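Long-range contacts in RNA-dependent RNA Polymerase (Bombyx mori cytoplasmic polyhedrosis virus, PDB 6TZ0), which catalyses RNA-templated RNA synthesis, making plus strands in transcription and, after core assembly, probably minus strands in genome replication: residues Ala472-Leu476 with Gln617-Glu623; Asp552-Thr557 with Glu634-Ser639; Met757-Asn761 with Gly842-Pro846; Ala786-Arg791 with Ser829-Leu834. All coordinates share one frame; numbering follows the deposited sequence.

Interaction 1 of 4, residues Ala472-Leu476 with Gln617-Glu623; sequences APIKL and QTSTSYE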
loop_
_atom_site.group_PDB
_atom_site.type_symbol
_atom_site.label_atom_id
_atom_site.label_comp_id
_atom_site.label_asym_id
_atom_site.label_seq_id
_atom_site.Cartn_x
_atom_site.Cartn_y
_atom_site.Cartn_z
ATOM N N ALA A 472 -10.949 -17.157 2.541
ATOM C CA ALA A 472 -10.856 -16.353 1.332
ATOM C C ALA A 472 -9.402 -16.134 0.924
ATOM O O ALA A 472 -8.524 -16.008 1.782
ATOM C CB ALA A 472 -11.533 -15.003 1.545
ATOM N N PRO A 473 -9.108 -16.079 -0.372
ATOM C CA PRO A 473 -7.726 -15.875 -0.810
ATOM C C PRO A 473 -7.333 -14.406 -0.807
ATOM O O PRO A 473 -8.171 -13.505 -0.824
ATOM C CB PRO A 473 -7.728 -16.432 -2.236
ATOM C CG PRO A 473 -9.108 -16.198 -2.704
ATOM C CD PRO A 473 -9.996 -16.385 -1.508
ATOM N N ILE A 474 -6.023 -14.180 -0.800
ATOM C CA ILE A 474 -5.449 -12.841 -0.820
ATOM C C ILE A 474 -5.138 -12.481 -2.265
ATOM O O ILE A 474 -4.395 -13.195 -2.946
ATOM C CB ILE A 474 -4.195 -12.754 0.062
ATOM C CG1 ILE A 474 -4.561 -12.996 1.525
ATOM C CG2 ILE A 474 -3.522 -11.409 -0.104
ATOM C CD1 ILE A 474 -3.377 -13.156 2.433
ATOM N N LYS A 475 -5.702 -11.374 -2.734
ATOM C CA LYS A 475 -5.621 -11.022 -4.141
ATOM C C LYS A 475 -4.278 -10.379 -4.468
ATOM O O LYS A 475 -3.575 -9.867 -3.599
ATOM C CB LYS A 475 -6.756 -10.076 -4.520
ATOM C CG LYS A 475 -8.132 -10.645 -4.251
ATOM C CD LYS A 475 -8.392 -11.886 -5.072
ATOM C CE LYS A 475 -8.592 -11.540 -6.533
ATOM N NZ LYS A 475 -8.925 -12.742 -7.344
ATOM N N LEU A 476 -3.933 -10.412 -5.749
ATOM C CA LEU A 476 -2.688 -9.860 -6.255
ATOM C C LEU A 476 -3.005 -8.834 -7.334
ATOM O O LEU A 476 -3.837 -9.082 -8.211
ATOM C CB LEU A 476 -1.796 -10.978 -6.810
ATOM C CG LEU A 476 -0.332 -10.738 -7.171
ATOM C CD1 LEU A 476 0.436 -12.012 -6.923
ATOM C CD2 LEU A 476 -0.152 -10.323 -8.622
ATOM N N GLN A 617 -1.167 -16.417 7.220
ATOM C CA GLN A 617 -1.084 -16.939 5.863
ATOM C C GLN A 617 -0.827 -15.769 4.931
ATOM O O GLN A 617 -1.662 -14.869 4.819
ATOM C CB GLN A 617 -2.367 -17.666 5.465
ATOM C CG GLN A 617 -2.235 -18.410 4.171
ATOM C CD GLN A 617 -1.369 -19.631 4.313
ATOM O OE1 GLN A 617 -1.538 -20.414 5.238
ATOM N NE2 GLN A 617 -0.418 -19.791 3.409
ATOM N N THR A 618 0.313 -15.791 4.253
ATOM C CA THR A 618 0.759 -14.673 3.438
ATOM C C THR A 618 0.407 -14.832 1.964
ATOM O O THR A 618 0.112 -13.830 1.302
ATOM C CB THR A 618 2.278 -14.505 3.602
ATOM O OG1 THR A 618 2.593 -14.391 4.994
ATOM C CG2 THR A 618 2.791 -13.262 2.911
ATOM N N SER A 619 0.321 -16.079 1.485
ATOM C CA SER A 619 0.415 -16.423 0.066
ATOM C C SER A 619 -0.678 -15.785 -0.777
ATOM O O SER A 619 -1.865 -16.069 -0.601
ATOM C CB SER A 619 0.361 -17.936 -0.094
ATOM O OG SER A 619 1.465 -18.546 0.533
ATOM N N THR A 620 -0.263 -14.921 -1.692
ATOM C CA THR A 620 -1.183 -14.266 -2.599
ATOM C C THR A 620 -1.568 -15.199 -3.734
ATOM O O THR A 620 -0.771 -16.017 -4.197
ATOM C CB THR A 620 -0.558 -12.999 -3.171
ATOM O OG1 THR A 620 0.642 -13.344 -3.867
ATOM C CG2 THR A 620 -0.220 -12.041 -2.064
ATOM N N SER A 621 -2.809 -15.065 -4.181
ATOM C CA SER A 621 -3.345 -15.863 -5.271
ATOM C C SER A 621 -3.638 -14.942 -6.442
ATOM O O SER A 621 -4.364 -13.956 -6.292
ATOM C CB SER A 621 -4.604 -16.606 -4.831
ATOM O OG SER A 621 -5.141 -17.352 -5.900
ATOM N N TYR A 622 -3.068 -15.252 -7.599
ATOM C CA TYR A 622 -3.320 -14.503 -8.820
ATOM C C TYR A 622 -4.129 -15.355 -9.785
ATOM O O TYR A 622 -3.854 -16.547 -9.948
ATOM C CB TYR A 622 -2.019 -14.046 -9.478
ATOM C CG TYR A 622 -2.267 -13.350 -10.786
ATOM C CD1 TYR A 622 -2.882 -12.107 -10.826
ATOM C CD2 TYR A 622 -1.894 -13.938 -11.986
ATOM C CE1 TYR A 622 -3.124 -11.472 -12.023
ATOM C CE2 TYR A 622 -2.128 -13.312 -13.183
ATOM C CZ TYR A 622 -2.754 -12.086 -13.199
ATOM O OH TYR A 622 -2.978 -11.451 -14.397
ATOM N N GLU A 623 -5.127 -14.742 -10.414
ATOM C CA GLU A 623 -5.977 -15.419 -11.386
ATOM C C GLU A 623 -5.459 -15.113 -12.784
ATOM O O GLU A 623 -5.628 -13.997 -13.284
ATOM C CB GLU A 623 -7.427 -14.976 -11.234
ATOM C CG GLU A 623 -8.367 -15.650 -12.204
ATOM C CD GLU A 623 -9.802 -15.218 -12.014
ATOM O OE1 GLU A 623 -10.055 -14.362 -11.141
ATOM O OE2 GLU A 623 -10.680 -15.739 -12.733
#
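Leu-476 lies against Thr-620 and Tyr-622, and Ile-474 packs on the backbone of residues 617-619, just ahead of strand 620-624. Along Leu-476, CB comes first and sits 4.1 Å from CB of Tyr-622. CG is anti to the backbone N (chi1 -169°); beyond it the two methyls part, one to each neighbour. Leu-476 CD1 lies 3.3 Å from Thr-620 OG1. Leu-476 CD2 lies 3.9 Å from Tyr-622 CD1, in an oblique approach to the ring. The side chains of Leu-476 and Tyr-622 cross at about a right angle.

Ile-474 works from the other end. Ile-474 CG2 meets Thr-620 CG2 at 3.9 Å. Ile-474 CD1 lies 3.4 Å from Gln-617 O. The backbones are joined by a hydrogen bond from Ser-621 N to Ile-474 O, 2.7 Å long and nearly straight (178° at the hydrogen). The donor comes in nearly along the C=O axis.

Strands 474-477 and 620-624 are the inner, parallel neighbours of a four-stranded mixed sheet in the polymerase domain. Strand 489-491 flanks the first and strand 628-631 the second. The hydroxyl of Ser-621 is bonded outside the contact, to Gln-629. The neighbouring chain of viral structural protein 4 packs on Pro-473, Gln-617 and Ser-619.

Lys-475 NZ and Glu-623 OE1 stay 4.3 Å apart, beyond a salt bridge. Their attraction is therefore probably modest, and the pairing rests chiefly on one backbone bond and on methyl groups packed beside it.

Interaction 2 of 4, residues Asp552-Thr557 with Glu634-Ser639; sequences DASVTT and EGTYPS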
loop_
_atom_site.group_PDB
_atom_site.type_symbol
_atom_site.label_atom_id
_atom_site.label_comp_id
_atom_site.label_asym_id
_atom_site.label_seq_id
_atom_site.Cartn_x
_atom_site.Cartn_y
_atom_site.Cartn_z
ATOM N N ASP A 552 10.657 -7.495 1.682
ATOM C CA ASP A 552 9.367 -8.156 1.872
ATOM C C ASP A 552 9.428 -9.644 1.567
ATOM O O ASP A 552 8.692 -10.427 2.175
ATOM C CB ASP A 552 8.291 -7.508 1.007
ATOM C CG ASP A 552 7.811 -6.200 1.564
ATOM O OD1 ASP A 552 7.869 -6.034 2.797
ATOM O OD2 ASP A 552 7.357 -5.342 0.781
ATOM N N ALA A 553 10.287 -10.052 0.642
ATOM C CA ALA A 553 10.486 -11.469 0.393
ATOM C C ALA A 553 11.430 -12.105 1.397
ATOM O O ALA A 553 11.480 -13.335 1.487
ATOM C CB ALA A 553 11.015 -11.683 -1.022
ATOM N N SER A 554 12.172 -11.304 2.159
ATOM C CA SER A 554 13.151 -11.831 3.099
ATOM C C SER A 554 12.587 -12.064 4.490
ATOM O O SER A 554 13.147 -12.871 5.237
ATOM C CB SER A 554 14.347 -10.883 3.204
ATOM O OG SER A 554 15.034 -10.772 1.976
ATOM N N VAL A 555 11.505 -11.382 4.856
ATOM C CA VAL A 555 10.906 -11.540 6.178
ATOM C C VAL A 555 10.210 -12.894 6.228
ATOM O O VAL A 555 9.183 -13.099 5.579
ATOM C CB VAL A 555 9.927 -10.400 6.488
ATOM C CG1 VAL A 555 9.219 -10.634 7.809
ATOM C CG2 VAL A 555 10.659 -9.083 6.519
ATOM N N THR A 556 10.758 -13.820 7.004
ATOM C CA THR A 556 10.166 -15.142 7.142
ATOM C C THR A 556 9.059 -15.090 8.194
ATOM O O THR A 556 8.628 -14.021 8.632
ATOM C CB THR A 556 11.237 -16.169 7.493
ATOM O OG1 THR A 556 11.777 -15.876 8.782
ATOM C CG2 THR A 556 12.362 -16.113 6.487
ATOM N N THR A 557 8.575 -16.255 8.613
ATOM C CA THR A 557 7.548 -16.299 9.646
ATOM C C THR A 557 8.157 -16.018 11.018
ATOM O O THR A 557 7.578 -15.289 11.844
ATOM C CB THR A 557 6.872 -17.668 9.611
ATOM O OG1 THR A 557 6.582 -18.007 8.253
ATOM C CG2 THR A 557 5.567 -17.626 10.343
ATOM N N GLU A 634 4.791 -19.393 0.769
ATOM C CA GLU A 634 4.478 -18.623 1.962
ATOM C C GLU A 634 5.763 -18.126 2.616
ATOM O O GLU A 634 6.830 -18.716 2.455
ATOM C CB GLU A 634 3.651 -19.477 2.928
ATOM C CG GLU A 634 2.795 -18.708 3.932
ATOM C CD GLU A 634 3.522 -18.409 5.220
ATOM O OE1 GLU A 634 4.413 -19.202 5.582
ATOM O OE2 GLU A 634 3.213 -17.385 5.871
ATOM N N GLY A 635 5.661 -17.010 3.326
ATOM C CA GLY A 635 6.819 -16.461 4.001
ATOM C C GLY A 635 7.331 -15.195 3.353
ATOM O O GLY A 635 8.525 -14.892 3.404
ATOM N N THR A 636 6.434 -14.470 2.709
ATOM C CA THR A 636 6.701 -13.152 2.171
ATOM C C THR A 636 6.107 -12.176 3.188
ATOM O O THR A 636 5.743 -12.574 4.296
ATOM C CB THR A 636 6.112 -13.076 0.754
ATOM O OG1 THR A 636 6.398 -14.304 0.085
ATOM C CG2 THR A 636 6.764 -11.989 -0.100
ATOM N N TYR A 637 6.031 -10.895 2.855
ATOM C CA TYR A 637 5.233 -9.988 3.643
ATOM C C TYR A 637 4.240 -9.311 2.708
ATOM O O TYR A 637 4.644 -8.831 1.640
ATOM C CB TYR A 637 6.102 -8.949 4.352
ATOM C CG TYR A 637 5.380 -8.303 5.498
ATOM C CD1 TYR A 637 5.245 -8.969 6.706
ATOM C CD2 TYR A 637 4.796 -7.054 5.365
ATOM C CE1 TYR A 637 4.571 -8.401 7.754
ATOM C CE2 TYR A 637 4.118 -6.480 6.412
ATOM C CZ TYR A 637 4.009 -7.157 7.600
ATOM O OH TYR A 637 3.334 -6.584 8.646
ATOM N N PRO A 638 2.949 -9.256 3.063
ATOM C CA PRO A 638 1.916 -8.982 2.044
ATOM C C PRO A 638 1.941 -7.574 1.476
ATOM O O PRO A 638 1.612 -7.391 0.298
ATOM C CB PRO A 638 0.609 -9.259 2.799
ATOM C CG PRO A 638 0.998 -10.150 3.926
ATOM C CD PRO A 638 2.359 -9.701 4.335
ATOM N N SER A 639 2.262 -6.577 2.299
ATOM C CA SER A 639 2.547 -5.191 1.920
ATOM C C SER A 639 1.347 -4.416 1.374
ATOM O O SER A 639 1.471 -3.229 1.058
ATOM C CB SER A 639 3.718 -5.126 0.930
ATOM O OG SER A 639 4.012 -3.787 0.579
#
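The first torsions of Asp-552 and Tyr-637 set how their side chains meet. In Asp-552, CG stands anti to the carbonyl carbon (chi1 -77°), and the carboxylate turns toward the 634-639 loop. In Tyr-637, CG stands anti to the backbone N (chi1 -161°), which leads the ring away past the carboxylate, OD1 approaching it obliquely. OD1 of Asp-552 is 3.7 Å from CB of Tyr-637, and the carboxylate and ring planes are 25° apart. The other oxygen, OD2 of Asp-552, lies 3.6 Å from CB of Ser-639. A weak, bent hydrogen bond links the backbones, from Tyr-637 N to Asp-552 O at 2.8 Å.

Next to it, CG2 of Thr-636 packs 3.8 Å from CA of Ala-553. Val-555 adds a loose apolar touch, its CG1 4.4 Å from CD1 of Tyr-637.

The two segments belong to the polymerase active-site region. Asp-552, with Asp-547 five residues earlier, fits motif A of RNA polymerases. The Ser-639 loop, running into helix 644-665, fits motif B. Asp-552 has been seen to bind UTP, and its side chain lies about 7 Å from that of the magnesium ligand Asp-680. The contact thus sets the nucleotide-binding aspartate against what is probably the motif B loop.

The ring of Tyr-637 stacks on His-647 and lies edge-to-face with His-648, both on helix 644-665; Pro-638 CD covers part of one face. His-648 also makes a weak hydrogen bond to OD1 of Asp-552.

At the far end of the contact, Thr-557 OG1 lies 3.6 Å from Glu-634 OE1 without a hydrogen bond. OE2 of Glu-634 is bonded to Thr-618, and OE1 makes a weak hydrogen bond to His-542 of the viral structural protein 4 chain.

Interaction 3 of 4, residues Met757-Asn761 with Gly842-Pro846; sequences MMELN and GGEYP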
loop_
_atom_site.group_PDB
_atom_site.type_symbol
_atom_site.label_atom_id
_atom_site.label_comp_id
_atom_site.label_asym_id
_atom_site.label_seq_id
_atom_site.Cartn_x
_atom_site.Cartn_y
_atom_site.Cartn_z
ATOM N N MET A 757 -3.445 19.924 -18.323
ATOM C CA MET A 757 -2.491 21.003 -18.110
ATOM C C MET A 757 -2.066 21.103 -16.656
ATOM O O MET A 757 -0.920 21.464 -16.382
ATOM C CB MET A 757 -3.066 22.334 -18.578
ATOM C CG MET A 757 -3.086 22.483 -20.068
ATOM S SD MET A 757 -1.425 22.321 -20.738
ATOM C CE MET A 757 -0.666 23.816 -20.123
ATOM N N MET A 758 -2.958 20.772 -15.719
ATOM C CA MET A 758 -2.569 20.779 -14.313
ATOM C C MET A 758 -1.563 19.673 -14.017
ATOM O O MET A 758 -0.602 19.886 -13.266
ATOM C CB MET A 758 -3.803 20.642 -13.422
ATOM C CG MET A 758 -3.511 20.861 -11.946
ATOM S SD MET A 758 -4.937 20.726 -10.854
ATOM C CE MET A 758 -5.134 18.951 -10.767
ATOM N N GLU A 759 -1.745 18.504 -14.634
ATOM C CA GLU A 759 -0.786 17.412 -14.488
ATOM C C GLU A 759 0.555 17.758 -15.121
ATOM O O GLU A 759 1.615 17.464 -14.549
ATOM C CB GLU A 759 -1.362 16.144 -15.111
ATOM C CG GLU A 759 -0.474 14.927 -15.007
ATOM C CD GLU A 759 -1.112 13.693 -15.610
ATOM O OE1 GLU A 759 -2.247 13.795 -16.121
ATOM O OE2 GLU A 759 -0.479 12.619 -15.575
ATOM N N LEU A 760 0.526 18.397 -16.294
ATOM C CA LEU A 760 1.763 18.800 -16.954
ATOM C C LEU A 760 2.501 19.858 -16.144
ATOM O O LEU A 760 3.726 19.788 -16.007
ATOM C CB LEU A 760 1.456 19.285 -18.375
ATOM C CG LEU A 760 2.539 19.555 -19.430
ATOM C CD1 LEU A 760 3.098 20.964 -19.372
ATOM C CD2 LEU A 760 3.671 18.550 -19.297
ATOM N N ASN A 761 1.772 20.817 -15.568
ATOM C CA ASN A 761 2.400 21.844 -14.742
ATOM C C ASN A 761 2.970 21.262 -13.458
ATOM O O ASN A 761 4.034 21.692 -13.004
ATOM C CB ASN A 761 1.400 22.951 -14.419
ATOM C CG ASN A 761 1.128 23.847 -15.600
ATOM O OD1 ASN A 761 2.038 24.193 -16.348
ATOM N ND2 ASN A 761 -0.120 24.247 -15.764
ATOM N N GLY A 842 -7.351 28.091 -17.552
ATOM C CA GLY A 842 -7.023 27.541 -18.845
ATOM C C GLY A 842 -5.822 26.637 -18.726
ATOM O O GLY A 842 -5.901 25.581 -18.097
ATOM N N GLY A 843 -4.699 27.037 -19.303
ATOM C CA GLY A 843 -3.501 26.236 -19.190
ATOM C C GLY A 843 -2.671 26.589 -17.976
ATOM O O GLY A 843 -2.044 25.706 -17.382
ATOM N N GLU A 844 -2.682 27.876 -17.607
ATOM C CA GLU A 844 -1.886 28.452 -16.516
ATOM C C GLU A 844 -0.399 28.166 -16.702
ATOM O O GLU A 844 0.306 27.758 -15.779
ATOM C CB GLU A 844 -2.368 27.967 -15.147
ATOM C CG GLU A 844 -3.742 28.450 -14.760
ATOM C CD GLU A 844 -4.162 27.952 -13.400
ATOM O OE1 GLU A 844 -3.408 27.162 -12.800
ATOM O OE2 GLU A 844 -5.251 28.339 -12.934
ATOM N N TYR A 845 0.072 28.387 -17.909
ATOM C CA TYR A 845 1.448 28.089 -18.241
ATOM C C TYR A 845 2.251 29.386 -18.335
ATOM O O TYR A 845 1.690 30.434 -18.666
ATOM C CB TYR A 845 1.505 27.319 -19.567
ATOM C CG TYR A 845 2.828 26.699 -19.876
ATOM C CD1 TYR A 845 3.233 25.551 -19.220
ATOM C CD2 TYR A 845 3.676 27.258 -20.812
ATOM C CE1 TYR A 845 4.439 24.986 -19.478
ATOM C CE2 TYR A 845 4.888 26.692 -21.085
ATOM C CZ TYR A 845 5.260 25.555 -20.414
ATOM O OH TYR A 845 6.468 24.978 -20.669
ATOM N N PRO A 846 3.541 29.369 -17.984
ATOM C CA PRO A 846 4.356 30.585 -18.107
ATOM C C PRO A 846 4.537 31.029 -19.550
ATOM O O PRO A 846 4.799 30.223 -20.442
ATOM C CB PRO A 846 5.692 30.173 -17.481
ATOM C CG PRO A 846 5.340 29.094 -16.555
ATOM C CD PRO A 846 4.236 28.337 -17.198
#
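The ring of Tyr-845 meets the side-chain amide of Asn-761 edge on. OD1 of Asn-761 lies near the ring plane, 3.4 Å from CD1 of Tyr-845. Amide and ring are nearly coplanar, only 21° apart. One face of the ring carries Pro-846, whose CD stands 3.4 Å above the plane toward the rim. Leu-760 CD1 approaches obliquely, 4.2 Å from CE1 of Tyr-845.

The other half of the amide does the bonding. ND2 of Asn-761 donates to Gly-843 O over 2.9 Å, with 139° at the hydrogen. The acceptor lies in the amide plane. CG of Asn-761 is anti to the carbonyl carbon (chi1 -74°), and this carries the amide out from helix 754-766 to the loop.

Met-757, one helical turn earlier, folds over the same glycine. Its chain bends twice. Met-757 CE ends 3.6 Å from Gly-843 O and also touches CB of Tyr-845.

Further bonds fix the loop. Tyr-845 OH bonds to Lys-778 O, on helix 774-786. Glu-844 O is taken by Arg-867, and Gly-843 pairs by backbone with Trp-836.

The contact is buried and lies away from the known nucleotide and metal sites. It joins helix 754-766 to the loop before strand 867-868. One amide supplies the polar link, satisfying a buried carbonyl, while Met-757 and Leu-760 add apolar packing against the glycine and the tyrosine.

Interaction 4 of 4, residues Ala786-Arg791 with Ser829-Leu834; sequences AICLRR and SLILPL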
loop_
_atom_site.group_PDB
_atom_site.type_symbol
_atom_site.label_atom_id
_atom_site.label_comp_id
_atom_site.label_asym_id
_atom_site.label_seq_id
_atom_site.Cartn_x
_atom_site.Cartn_y
_atom_site.Cartn_z
ATOM N N ALA A 786 1.105 22.771 -27.057
ATOM C CA ALA A 786 0.698 23.282 -28.359
ATOM C C ALA A 786 0.389 22.187 -29.366
ATOM O O ALA A 786 -0.360 22.434 -30.316
ATOM C CB ALA A 786 1.790 24.183 -28.935
ATOM N N ILE A 787 0.934 20.993 -29.176
ATOM C CA ILE A 787 0.648 19.910 -30.105
ATOM C C ILE A 787 -0.232 18.808 -29.508
ATOM O O ILE A 787 -1.271 18.466 -30.062
ATOM C CB ILE A 787 1.959 19.316 -30.653
ATOM C CG1 ILE A 787 2.635 20.325 -31.580
ATOM C CG2 ILE A 787 1.700 18.009 -31.380
ATOM C CD1 ILE A 787 4.120 20.108 -31.744
ATOM N N CYS A 788 0.186 18.272 -28.368
ATOM C CA CYS A 788 -0.532 17.195 -27.685
ATOM C C CYS A 788 -1.917 17.490 -27.104
ATOM O O CYS A 788 -2.813 16.658 -27.196
ATOM C CB CYS A 788 0.358 16.572 -26.606
ATOM S SG CYS A 788 1.905 15.904 -27.249
ATOM N N LEU A 789 -2.085 18.654 -26.493
ATOM C CA LEU A 789 -3.354 19.010 -25.855
ATOM C C LEU A 789 -4.265 19.962 -26.636
ATOM O O LEU A 789 -5.232 20.477 -26.086
ATOM C CB LEU A 789 -3.093 19.587 -24.461
ATOM C CG LEU A 789 -2.169 18.792 -23.538
ATOM C CD1 LEU A 789 -1.820 19.617 -22.311
ATOM C CD2 LEU A 789 -2.812 17.481 -23.122
ATOM N N ARG A 790 -3.960 20.201 -27.904
ATOM C CA ARG A 790 -4.733 21.150 -28.708
ATOM C C ARG A 790 -5.990 20.678 -29.458
ATOM O O ARG A 790 -6.671 21.499 -30.068
ATOM C CB ARG A 790 -3.797 21.864 -29.683
ATOM C CG ARG A 790 -4.355 23.162 -30.227
ATOM C CD ARG A 790 -3.255 24.005 -30.837
ATOM N NE ARG A 790 -3.781 25.227 -31.426
ATOM C CZ ARG A 790 -3.035 26.128 -32.050
ATOM N NH1 ARG A 790 -1.730 25.940 -32.160
ATOM N NH2 ARG A 790 -3.592 27.214 -32.560
ATOM N N ARG A 791 -6.319 19.391 -29.413
ATOM C CA ARG A 791 -7.481 18.902 -30.166
ATOM C C ARG A 791 -8.725 18.531 -29.362
ATOM O O ARG A 791 -8.656 17.770 -28.402
ATOM C CB ARG A 791 -7.085 17.696 -31.013
ATOM C CG ARG A 791 -6.106 18.002 -32.127
ATOM C CD ARG A 791 -6.163 16.906 -33.172
ATOM N NE ARG A 791 -7.539 16.645 -33.577
ATOM C CZ ARG A 791 -7.881 15.921 -34.635
ATOM N NH1 ARG A 791 -9.160 15.741 -34.929
ATOM N NH2 ARG A 791 -6.945 15.381 -35.402
ATOM N N SER A 829 -14.881 19.199 -35.138
ATOM C CA SER A 829 -13.521 19.307 -34.629
ATOM C C SER A 829 -13.174 20.779 -34.440
ATOM O O SER A 829 -13.145 21.541 -35.410
ATOM C CB SER A 829 -12.534 18.638 -35.585
ATOM O OG SER A 829 -11.201 18.770 -35.128
ATOM N N LEU A 830 -12.923 21.180 -33.196
ATOM C CA LEU A 830 -12.410 22.512 -32.917
ATOM C C LEU A 830 -11.069 22.405 -32.215
ATOM O O LEU A 830 -10.866 21.540 -31.360
ATOM C CB LEU A 830 -13.376 23.368 -32.068
ATOM C CG LEU A 830 -13.696 23.088 -30.599
ATOM C CD1 LEU A 830 -14.092 24.375 -29.920
ATOM C CD2 LEU A 830 -14.851 22.122 -30.501
ATOM N N ILE A 831 -10.149 23.279 -32.596
ATOM C CA ILE A 831 -8.834 23.354 -31.982
ATOM C C ILE A 831 -8.729 24.677 -31.234
ATOM O O ILE A 831 -9.117 25.733 -31.751
ATOM C CB ILE A 831 -7.717 23.164 -33.025
ATOM C CG1 ILE A 831 -7.865 24.134 -34.189
ATOM C CG2 ILE A 831 -7.750 21.750 -33.571
ATOM C CD1 ILE A 831 -6.716 24.123 -35.117
ATOM N N LEU A 832 -8.277 24.606 -30.001
ATOM C CA LEU A 832 -8.206 25.779 -29.153
ATOM C C LEU A 832 -7.013 26.652 -29.539
ATOM O O LEU A 832 -6.011 26.147 -30.050
ATOM C CB LEU A 832 -8.138 25.349 -27.687
ATOM C CG LEU A 832 -7.169 24.262 -27.215
ATOM C CD1 LEU A 832 -5.788 24.788 -26.845
ATOM C CD2 LEU A 832 -7.793 23.526 -26.045
ATOM N N PRO A 833 -7.116 27.967 -29.356
ATOM C CA PRO A 833 -5.981 28.839 -29.672
ATOM C C PRO A 833 -4.871 28.692 -28.647
ATOM O O PRO A 833 -5.060 28.155 -27.554
ATOM C CB PRO A 833 -6.590 30.243 -29.632
ATOM C CG PRO A 833 -7.744 30.117 -28.713
ATOM C CD PRO A 833 -8.298 28.746 -28.942
ATOM N N LEU A 834 -3.687 29.191 -29.015
ATOM C CA LEU A 834 -2.548 29.102 -28.111
ATOM C C LEU A 834 -2.661 30.050 -26.928
ATOM O O LEU A 834 -1.923 29.886 -25.954
ATOM C CB LEU A 834 -1.236 29.383 -28.838
ATOM C CG LEU A 834 -0.723 28.362 -29.837
ATOM C CD1 LEU A 834 0.599 28.834 -30.374
ATOM C CD2 LEU A 834 -0.582 27.032 -29.167
#
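Arg-790 makes most of the contact, gripping Leu-832 and Leu-834. Arg-790 NE donates to Leu-832 O over 2.8 Å, with 137° at the hydrogen. The carbonyl oxygen is tilted 28° from the guanidinium plane. Leu-834 lies over one face of that group, its CD2 3.4 Å from NH1 of Arg-790. Leu-834 CD2 also lies 3.7 Å from CB of Ala-786.

CG of Arg-790 is anti to the backbone N (chi1 -161°), and the chain runs extended to NE. This carries the charged end past Leu-832, whose CD1 packs 4.0 Å from CG of Arg-790. A weak backbone hydrogen bond, Leu-832 N to Arg-790 O at 3.5 Å, lies beside the first. Farther out, NH2 of Arg-790 has a weak, long ion pair with Glu-27.

The next residue, Arg-791, pairs with Ile-831 as an antiparallel non-hydrogen-bonded pair, the two side chains on one face. CG of Arg-791 lies 4.3 Å from CG2 of Ile-831. Arg-791 has been seen to bind ATP, and its side chain is about 4 Å from that of Arg-147, another ATP-binding residue. Arg-791 begins strand 791-795, so the pairing lies at the start of that strand.

Strand 827-831 is the middle of a three-stranded antiparallel sheet, between 791-795 and 813-815. Helix 20-35 covers Ile-831, Pro-833 and Leu-834, and helix 145-160 packs on Ile-787, Cys-788 and Arg-791.

In the fold
The four contacts form two pairs. Interactions 1 and 2 share the polymerase region and touch through Thr-618 and Glu-634, with centres 13 Å apart; their segments alternate along the chain. Interactions 3 and 4 touch where Met-757 meets Leu-789, and interaction 4 is nested in the loop closed by interaction 3. The two pairs do not touch each other. Interaction 1 is only partly buried; the other three are buried. Viral structural protein 4 reaches both contacts of the first pair and neither of the second. Interactions 1 and 4 lie at neighbouring strands, the first through one backbone bond and methyl packing, the second chiefly through an arginine side chain. Interaction 2 joins a short helix and the turn after it to a loop near the active site, and interaction 3 ties a helix to a loop through an amide.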